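Local coordinates for methyl-accepting chemotaxis protein, putative (Geobacter sulfurreducens, PDB 3OOV) that is probably a chemotaxis signal transducer, of which this fragment forms a GAF domain, a fold that in many relatives senses small ligands, at residues G73-K78 with Y86-V91. Sequence-based numbering, arbitrary orientation.
Sequences GGVITK and YMIDDV
Tyr86 OH, the polar end of a buried tyrosine whose ring lies along helix 74-82, is hydrogen-bonded to the carboxylate of Asp82, and it also lies 3.8 Å from Lys78 CB. The Lys78 side chain crosses the tyrosine at about a right angle, its stem lying by the phenol end; NZ is 4.1 Å from OH, too far for a bond. A long aliphatic stem with a charged tip suits this partly exposed border. Deeper in, Val75 CG2 meets the root of the ring obliquely, 3.5 Å from Tyr86 CG. That methyl stands anti to the valine's backbone N (chi1 of CG1 62°), which directs it at the strand, and it also reaches Ile88 CD1 at 4.3 Å; a compact, branched valine fits here. Tyr86 CE2 rests 3.7 Å from the backbone C of Lys78. The ring thus runs from Val75 to Lys78, and its hydroxyl goes on to Asp82, a turn further: tyrosine couples an apolar ring with a polar tip. A leucine in place of Tyr86 would probably leave Asp82 without its hydroxyl partner and open a gap beside Lys78. Gln84 of the second subunit also packs on Tyr86, while Phe115 of the adjoining strand touches Val75 and Ile88. The 74-78 part of the helix runs nearly antiparallel (158°) to strand 86-88, the outermost of this chain's sheet, packing on one face of the antiparallel six-stranded sheet of a GAF domain.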
ATOM      1  N   GLY A  73       3.780  -6.567 -16.845  1.00 16.27           N
ATOM      2  CA  GLY A  73       4.567  -6.425 -15.634  1.00 16.36           C
ATOM      3  C   GLY A  73       3.692  -6.629 -14.426  1.00 16.92           C
ATOM      4  O   GLY A  73       4.136  -6.359 -13.311  1.00 18.08           O
ATOM      5  N   GLY A  74       2.450  -7.079 -14.631  1.00 16.54           N
ATOM      6  CA  GLY A  74       1.520  -7.319 -13.510  1.00 15.41           C
ATOM      7  C   GLY A  74       1.619  -6.267 -12.388  1.00 15.80           C
ATOM      8  O   GLY A  74       1.291  -5.076 -12.567  1.00 15.34           O
ATOM      9  N   VAL A  75       2.027  -6.708 -11.208  1.00 15.45           N
ATOM     10  CA  VAL A  75       1.958  -5.867 -10.051  1.00 16.20           C
ATOM     11  C   VAL A  75       3.133  -4.882  -9.999  1.00 15.63           C
ATOM     12  O   VAL A  75       3.109  -3.918  -9.277  1.00 15.67           O
ATOM     13  CB  VAL A  75       1.894  -6.738  -8.750  1.00 17.97           C
ATOM     14  CG1 VAL A  75       3.172  -7.589  -8.594  1.00 17.54           C
ATOM     15  CG2 VAL A  75       1.718  -5.853  -7.550  1.00 21.50           C
ATOM     16  N   ILE A  76       4.214  -5.159 -10.725  1.00 16.08           N
ATOM     17  CA  ILE A  76       5.268  -4.171 -10.810  1.00 15.88           C
ATOM     18  C   ILE A  76       4.775  -2.917 -11.530  1.00 15.23           C
ATOM     19  O   ILE A  76       4.980  -1.795 -11.075  1.00 14.65           O
ATOM     20  CB  ILE A  76       6.542  -4.733 -11.499  1.00 16.67           C
ATOM     21  CG1 ILE A  76       7.217  -5.750 -10.553  1.00 17.25           C
ATOM     22  CG2 ILE A  76       7.526  -3.593 -11.829  1.00 17.16           C
ATOM     23  CD1 ILE A  76       8.251  -6.645 -11.208  1.00 13.08           C
ATOM     24  N   THR A  77       4.134  -3.118 -12.661  1.00 15.45           N
ATOM     25  CA  THR A  77       3.501  -1.992 -13.349  1.00 16.60           C
ATOM     26  C   THR A  77       2.470  -1.270 -12.464  1.00 15.86           C
ATOM     27  O   THR A  77       2.376  -0.017 -12.494  1.00 16.33           O
ATOM     28  CB  THR A  77       2.794  -2.525 -14.613  1.00 15.98           C
ATOM     29  OG1 THR A  77       3.808  -3.055 -15.446  1.00 14.42           O
ATOM     30  CG2 THR A  77       2.024  -1.385 -15.389  1.00 16.96           C
ATOM     31  N   LYS A  78       1.676  -2.030 -11.706  1.00 15.51           N
ATOM     32  CA  LYS A  78       0.675  -1.359 -10.825  1.00 16.06           C
ATOM     33  C   LYS A  78       1.314  -0.561  -9.773  1.00 16.12           C
ATOM     34  O   LYS A  78       0.812   0.542  -9.456  1.00 16.96           O
ATOM     35  CB  LYS A  78      -0.319  -2.328 -10.212  1.00 16.05           C
ATOM     36  CG  LYS A  78      -1.341  -2.805 -11.210  1.00 17.60           C
ATOM     37  CD  LYS A  78      -1.715  -4.265 -11.001  1.00 26.16           C
ATOM     38  CE  LYS A  78      -2.585  -4.393  -9.783  1.00 28.44           C
ATOM     39  NZ  LYS A  78      -3.844  -3.521  -9.999  1.00 36.01           N
ATOM     40  N   TYR A  86       3.050  -2.501  -2.812  1.00 16.69           N
ATOM     41  CA  TYR A  86       2.263  -3.738  -2.937  1.00 16.14           C
ATOM     42  C   TYR A  86       2.961  -4.809  -2.127  1.00 17.36           C
ATOM     43  O   TYR A  86       4.104  -5.152  -2.409  1.00 15.87           O
ATOM     44  CB  TYR A  86       2.068  -4.221  -4.388  1.00 15.20           C
ATOM     45  CG  TYR A  86       0.941  -3.484  -5.102  1.00 17.02           C
ATOM     46  CD1 TYR A  86      -0.366  -3.978  -5.123  1.00 18.19           C
ATOM     47  CD2 TYR A  86       1.182  -2.236  -5.726  1.00 20.60           C
ATOM     48  CE1 TYR A  86      -1.406  -3.265  -5.824  1.00 19.58           C
ATOM     49  CE2 TYR A  86       0.137  -1.490  -6.351  1.00 15.82           C
ATOM     50  CZ  TYR A  86      -1.133  -2.011  -6.410  1.00 19.59           C
ATOM     51  OH  TYR A  86      -2.119  -1.231  -7.035  1.00 24.14           O
HETATM   52  N   MSE A  87       2.307  -5.292  -1.085  1.00 16.96           N
HETATM   53  CA  MSE A  87       2.922  -6.340  -0.317  1.00 19.10           C
HETATM   54  C   MSE A  87       2.170  -7.611  -0.592  1.00 18.73           C
HETATM   55  O   MSE A  87       0.970  -7.689  -0.348  1.00 19.76           O
HETATM   56  CB  MSE A  87       3.125  -5.977   1.159  1.00 20.10           C
HETATM   57  CG  MSE A  87       1.970  -5.397   1.910  1.00 28.62           C
HETATM   58 SE   MSE A  87       2.593  -4.844   3.748  1.00 41.88          SE
HETATM   59  CE  MSE A  87       3.724  -6.367   4.115  1.00 15.25           C
ATOM     60  N   ILE A  88       2.842  -8.531  -1.281  1.00 17.17           N
ATOM     61  CA  ILE A  88       2.173  -9.664  -1.893  1.00 18.10           C
ATOM     62  C   ILE A  88       2.676 -10.926  -1.179  1.00 19.36           C
ATOM     63  O   ILE A  88       3.788 -11.391  -1.411  1.00 18.83           O
ATOM     64  CB  ILE A  88       2.425  -9.741  -3.431  1.00 17.72           C
ATOM     65  CG1 ILE A  88       2.014  -8.410  -4.128  1.00 18.39           C
ATOM     66  CG2 ILE A  88       1.625 -10.911  -4.084  1.00 15.90           C
ATOM     67  CD1 ILE A  88       0.526  -8.185  -4.185  1.00 19.72           C
ATOM     68  N   ASP A  89       1.857 -11.456  -0.281  1.00 20.93           N
ATOM     69  CA  ASP A  89       2.331 -12.560   0.569  1.00 21.10           C
ATOM     70  C   ASP A  89       2.375 -13.863  -0.228  1.00 19.95           C
ATOM     71  O   ASP A  89       3.244 -14.705  -0.002  1.00 19.63           O
ATOM     72  CB  ASP A  89       1.556 -12.654   1.908  1.00 22.15           C
ATOM     73  CG  ASP A  89       0.053 -12.663   1.738  1.00 25.82           C
ATOM     74  OD1 ASP A  89      -0.478 -13.194   0.716  1.00 31.63           O
ATOM     75  OD2 ASP A  89      -0.631 -12.160   2.671  1.00 29.36           O
ATOM     76  N   ASP A  90       1.441 -14.009  -1.156  1.00 18.55           N
ATOM     77  CA  ASP A  90       1.428 -15.135  -2.061  1.00 18.21           C
ATOM     78  C   ASP A  90       0.729 -14.695  -3.329  1.00 18.81           C
ATOM     79  O   ASP A  90      -0.465 -14.435  -3.317  1.00 17.84           O
ATOM     80  CB  ASP A  90       0.644 -16.311  -1.483  1.00 18.41           C
ATOM     81  CG  ASP A  90       0.850 -17.593  -2.272  1.00 18.61           C
ATOM     82  OD1 ASP A  90       0.810 -17.572  -3.525  1.00 21.93           O
ATOM     83  OD2 ASP A  90       1.043 -18.644  -1.647  1.00 23.54           O
ATOM     84  N   VAL A  91       1.439 -14.671  -4.449  1.00 19.73           N
ATOM     85  CA  VAL A  91       0.785 -14.146  -5.648  1.00 20.37           C
ATOM     86  C   VAL A  91      -0.489 -14.879  -6.045  1.00 21.03           C
ATOM     87  O   VAL A  91      -1.363 -14.277  -6.641  1.00 21.25           O
ATOM     88  CB  VAL A  91       1.759 -13.907  -6.831  1.00 20.53           C
ATOM     89  CG1 VAL A  91       1.994 -15.180  -7.593  1.00 21.84           C
ATOM     90  CG2 VAL A  91       1.203 -12.763  -7.741  1.00 20.48           C
TER